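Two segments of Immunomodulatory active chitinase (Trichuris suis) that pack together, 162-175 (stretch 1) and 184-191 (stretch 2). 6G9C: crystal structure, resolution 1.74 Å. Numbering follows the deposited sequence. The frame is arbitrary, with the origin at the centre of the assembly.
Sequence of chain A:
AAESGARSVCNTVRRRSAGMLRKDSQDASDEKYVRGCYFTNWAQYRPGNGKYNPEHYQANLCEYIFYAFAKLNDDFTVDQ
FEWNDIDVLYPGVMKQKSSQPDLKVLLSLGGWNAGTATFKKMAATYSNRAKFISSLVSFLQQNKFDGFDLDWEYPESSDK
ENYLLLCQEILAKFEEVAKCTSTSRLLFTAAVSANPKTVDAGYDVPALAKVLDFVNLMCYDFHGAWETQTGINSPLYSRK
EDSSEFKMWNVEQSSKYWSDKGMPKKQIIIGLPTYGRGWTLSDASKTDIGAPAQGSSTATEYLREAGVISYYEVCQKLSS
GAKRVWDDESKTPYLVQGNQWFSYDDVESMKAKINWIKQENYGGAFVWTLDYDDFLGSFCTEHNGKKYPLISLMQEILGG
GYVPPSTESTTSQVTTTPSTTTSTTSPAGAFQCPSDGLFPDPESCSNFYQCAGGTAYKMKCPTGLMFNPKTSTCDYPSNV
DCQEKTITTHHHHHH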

# COMPACT_ATOMS: atom_id res chain seq x y z
N ASN A 162 17.38 26.34 -17.79
CA ASN A 162 17.70 25.32 -16.79
C ASN A 162 16.45 24.61 -16.30
O ASN A 162 16.47 23.39 -16.07
CB ASN A 162 18.45 25.98 -15.64
CG ASN A 162 19.77 26.58 -16.07
OD1 ASN A 162 20.38 26.11 -17.03
ND2 ASN A 162 20.21 27.62 -15.37
N TYR A 163 15.36 25.36 -16.13
CA TYR A 163 14.13 24.75 -15.64
C TYR A 163 13.61 23.69 -16.61
O TYR A 163 13.18 22.61 -16.19
CB TYR A 163 13.08 25.84 -15.41
CG TYR A 163 11.78 25.33 -14.84
CD1 TYR A 163 11.61 25.18 -13.48
CD2 TYR A 163 10.72 25.00 -15.68
CE1 TYR A 163 10.40 24.72 -12.95
CE2 TYR A 163 9.51 24.54 -15.16
CZ TYR A 163 9.36 24.40 -13.80
OH TYR A 163 8.16 23.94 -13.31
N LEU A 164 13.65 24.00 -17.90
CA LEU A 164 13.22 23.04 -18.91
C LEU A 164 14.12 21.81 -18.94
O LEU A 164 13.65 20.68 -19.04
CB LEU A 164 13.18 23.71 -20.28
CG LEU A 164 12.92 22.76 -21.46
CD1 LEU A 164 11.54 22.15 -21.32
CD2 LEU A 164 13.10 23.45 -22.81
N LEU A 165 15.44 22.03 -18.86
CA LEU A 165 16.38 20.91 -18.80
C LEU A 165 16.11 20.04 -17.58
O LEU A 165 16.04 18.81 -17.68
CB LEU A 165 17.81 21.43 -18.77
CG LEU A 165 18.37 21.91 -20.12
CD1 LEU A 165 19.62 22.77 -19.91
CD2 LEU A 165 18.65 20.75 -21.07
N LEU A 166 15.94 20.66 -16.41
CA LEU A 166 15.58 19.91 -15.21
C LEU A 166 14.35 19.04 -15.45
O LEU A 166 14.35 17.84 -15.14
CB LEU A 166 15.36 20.87 -14.04
CG LEU A 166 14.82 20.27 -12.74
CD1 LEU A 166 15.82 19.29 -12.15
CD2 LEU A 166 14.52 21.37 -11.75
N CYS A 167 13.29 19.61 -16.03
CA CYS A 167 12.06 18.84 -16.24
C CYS A 167 12.25 17.73 -17.28
O CYS A 167 11.76 16.61 -17.08
CB CYS A 167 10.92 19.76 -16.64
SG CYS A 167 10.37 20.85 -15.32
N GLN A 168 12.97 18.01 -18.37
CA GLN A 168 13.22 16.96 -19.35
C GLN A 168 14.03 15.82 -18.74
O GLN A 168 13.77 14.64 -19.02
CB GLN A 168 13.95 17.54 -20.57
CG GLN A 168 13.10 18.53 -21.37
CD GLN A 168 13.92 19.28 -22.39
OE1 GLN A 168 15.12 19.47 -22.21
NE2 GLN A 168 13.28 19.70 -23.48
N GLU A 169 15.03 16.15 -17.91
CA GLU A 169 15.88 15.12 -17.31
C GLU A 169 15.14 14.33 -16.23
O GLU A 169 15.38 13.12 -16.09
CB GLU A 169 17.15 15.77 -16.76
CG GLU A 169 18.10 16.24 -17.89
CD GLU A 169 19.13 17.28 -17.45
OE1 GLU A 169 19.38 17.43 -16.23
OE2 GLU A 169 19.69 17.96 -18.33
N ILE A 170 14.27 14.98 -15.45
CA ILE A 170 13.45 14.24 -14.47
C ILE A 170 12.62 13.17 -15.18
O ILE A 170 12.64 11.99 -14.80
CB ILE A 170 12.54 15.19 -13.67
CG1 ILE A 170 13.33 15.97 -12.61
CG2 ILE A 170 11.36 14.40 -12.98
CD1 ILE A 170 12.61 17.23 -12.10
N LEU A 171 11.89 13.57 -16.23
CA LEU A 171 11.05 12.61 -16.93
C LEU A 171 11.89 11.48 -17.51
O LEU A 171 11.51 10.30 -17.40
CB LEU A 171 10.24 13.30 -18.03
CG LEU A 171 9.39 12.36 -18.90
CD1 LEU A 171 8.32 11.65 -18.07
CD2 LEU A 171 8.76 13.09 -20.07
N ALA A 172 13.04 11.81 -18.11
CA ALA A 172 13.91 10.78 -18.68
C ALA A 172 14.32 9.77 -17.61
O ALA A 172 14.33 8.55 -17.86
CB ALA A 172 15.14 11.42 -19.32
N LYS A 173 14.70 10.25 -16.43
CA LYS A 173 15.07 9.34 -15.35
C LYS A 173 13.89 8.50 -14.92
O LYS A 173 14.04 7.29 -14.69
CB LYS A 173 15.61 10.12 -14.15
CG LYS A 173 16.15 9.23 -13.04
CD LYS A 173 17.40 8.49 -13.51
CE LYS A 173 18.29 8.08 -12.36
NZ LYS A 173 19.09 6.85 -12.64
N PHE A 174 12.71 9.12 -14.80
CA PHE A 174 11.52 8.38 -14.39
C PHE A 174 11.22 7.25 -15.37
O PHE A 174 10.89 6.13 -14.96
CB PHE A 174 10.31 9.33 -14.27
CG PHE A 174 10.29 10.19 -13.01
CD1 PHE A 174 11.37 10.21 -12.14
CD2 PHE A 174 9.17 10.96 -12.70
CE1 PHE A 174 11.34 11.00 -10.99
CE2 PHE A 174 9.14 11.75 -11.55
CZ PHE A 174 10.24 11.77 -10.70
N GLU A 175 11.38 7.52 -16.67
CA GLU A 175 11.16 6.48 -17.67
C GLU A 175 12.20 5.37 -17.55
O GLU A 175 11.87 4.18 -17.69
CB GLU A 175 11.19 7.11 -19.07
CG GLU A 175 9.95 7.96 -19.34
CD GLU A 175 10.08 8.82 -20.58
OE1 GLU A 175 11.22 9.05 -21.04
OE2 GLU A 175 9.04 9.27 -21.09
N SER A 184 5.37 0.84 -13.37
CA SER A 184 4.81 1.99 -14.08
C SER A 184 5.57 3.24 -13.68
O SER A 184 5.92 3.43 -12.52
CB SER A 184 3.32 2.17 -13.73
OG SER A 184 2.61 0.98 -13.98
N ARG A 185 5.81 4.12 -14.65
CA ARG A 185 6.67 5.25 -14.34
C ARG A 185 5.99 6.22 -13.37
O ARG A 185 4.76 6.37 -13.34
CB ARG A 185 7.11 5.96 -15.61
CG ARG A 185 6.12 6.91 -16.17
CD ARG A 185 6.85 8.10 -16.77
NE ARG A 185 5.95 8.86 -17.63
CZ ARG A 185 5.16 9.85 -17.20
NH1 ARG A 185 5.16 10.22 -15.93
NH2 ARG A 185 4.37 10.47 -18.07
N LEU A 186 6.82 6.86 -12.56
CA LEU A 186 6.37 7.89 -11.65
C LEU A 186 5.71 9.04 -12.40
O LEU A 186 6.15 9.42 -13.50
CB LEU A 186 7.56 8.40 -10.84
CG LEU A 186 8.16 7.38 -9.88
CD1 LEU A 186 9.62 7.69 -9.61
CD2 LEU A 186 7.34 7.41 -8.59
N LEU A 187 4.64 9.58 -11.82
CA LEU A 187 4.01 10.78 -12.34
C LEU A 187 4.89 12.00 -12.09
O LEU A 187 5.73 12.02 -11.19
CB LEU A 187 2.64 10.99 -11.69
CG LEU A 187 1.66 9.85 -11.97
CD1 LEU A 187 0.39 9.99 -11.11
CD2 LEU A 187 1.32 9.80 -13.45
N PHE A 188 4.69 13.04 -12.89
CA PHE A 188 5.54 14.22 -12.81
C PHE A 188 4.68 15.43 -13.13
O PHE A 188 4.21 15.59 -14.26
CB PHE A 188 6.72 14.11 -13.77
CG PHE A 188 7.64 15.31 -13.76
CD1 PHE A 188 7.76 16.11 -12.63
CD2 PHE A 188 8.38 15.64 -14.89
CE1 PHE A 188 8.62 17.22 -12.63
CE2 PHE A 188 9.22 16.74 -14.89
CZ PHE A 188 9.34 17.54 -13.77
N THR A 189 4.47 16.28 -12.13
CA THR A 189 3.66 17.47 -12.28
C THR A 189 4.44 18.68 -11.78
O THR A 189 5.54 18.56 -11.23
CB THR A 189 2.33 17.34 -11.50
OG1 THR A 189 2.60 17.23 -10.09
CG2 THR A 189 1.55 16.09 -11.97
N ALA A 190 3.87 19.87 -11.97
CA ALA A 190 4.45 21.07 -11.41
C ALA A 190 3.34 22.05 -11.05
O ALA A 190 2.34 22.15 -11.76
CB ALA A 190 5.45 21.74 -12.38
N ALA A 191 3.53 22.77 -9.95
CA ALA A 191 2.68 23.91 -9.62
C ALA A 191 3.34 25.15 -10.20
O ALA A 191 4.55 25.35 -10.03
CB ALA A 191 2.47 24.06 -8.11
O HOH W 1 7.83 24.25 -10.51
O HOH W 2 9.48 6.00 -12.70
O HOH W 3 6.61 8.85 -20.69

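This is a helix-on-strand contact held mainly by apolar packing around two phenylalanines, with no direct hydrogen bond between the stretches and with water carrying the polar links. The helix of residues 162-175 and the strand of residues 187-191 run nearly antiparallel, at 163°, and their axes approach to 9.4 Å, a spacing that leaves room for a layer of side chains. The helix satisfies its amides through i to i+4 bonds, such as Phe 174 N to Ile 170 O at 2.9 Å.

Strand alternation decides which residues face the helix. Phe 188 and Ala 190 direct their CA-to-CB bonds toward it, while those of Leu 187 and Ala 191 point away. Phe 188, the residue with the largest covered area, lays its ring beneath Ile 170, whose CG2 sits 3.6 Å from the ring centroid and only 7° off the normal, a CH-pi contact in which a methyl group meets the aromatic face. At the ring edge, Cys 167 O lies 3.4 Å from Phe 188 CE2, bringing a carbonyl oxygen near the slightly positive rim of ring hydrogens. The sulfur of Cys 167 adds a compact, polarizable neighbor, with SG 3.8 Å from Phe 188 CZ.

Leu 186 CB covers one face of the Phe 174 ring, 3.9 Å from the centroid, and Leu 187 O approaches the edge, 3.4 Å from Phe 174 CE2. Thus Leu 187 contributes its backbone here although its CA-to-CB bond points away. The two aromatic residues also touch, Phe 174 CE2 lying 4.0 Å from Phe 188 CB.

Toward the end of stretch 1, Arg 185 suits a more exposed position because its long side chain combines apolar and polar surfaces. Leu 171 CD1 lies over one face of the guanidinium, 3.7 Å from Arg 185 NE, while Arg 185 NH1 donates to Leu 186 O at 2.7 Å within its own stretch. Glu 175 meets Arg 185 through carbon, CG to CD at 4.0 Å, and through a water that donates to Glu 175 OE2 at 2.5 Å and accepts from Arg 185 NE at 3.1 Å. A second water donates to Phe 174 O at 2.7 Å and accepts from Leu 186 N at 2.8 Å, bridging the backbones.

At the other end Tyr 163 reaches the small Ala 190, OH to CB at 3.6 Å, and Tyr 163 OH hydrogen-bonds a water oxygen at 2.8 Å.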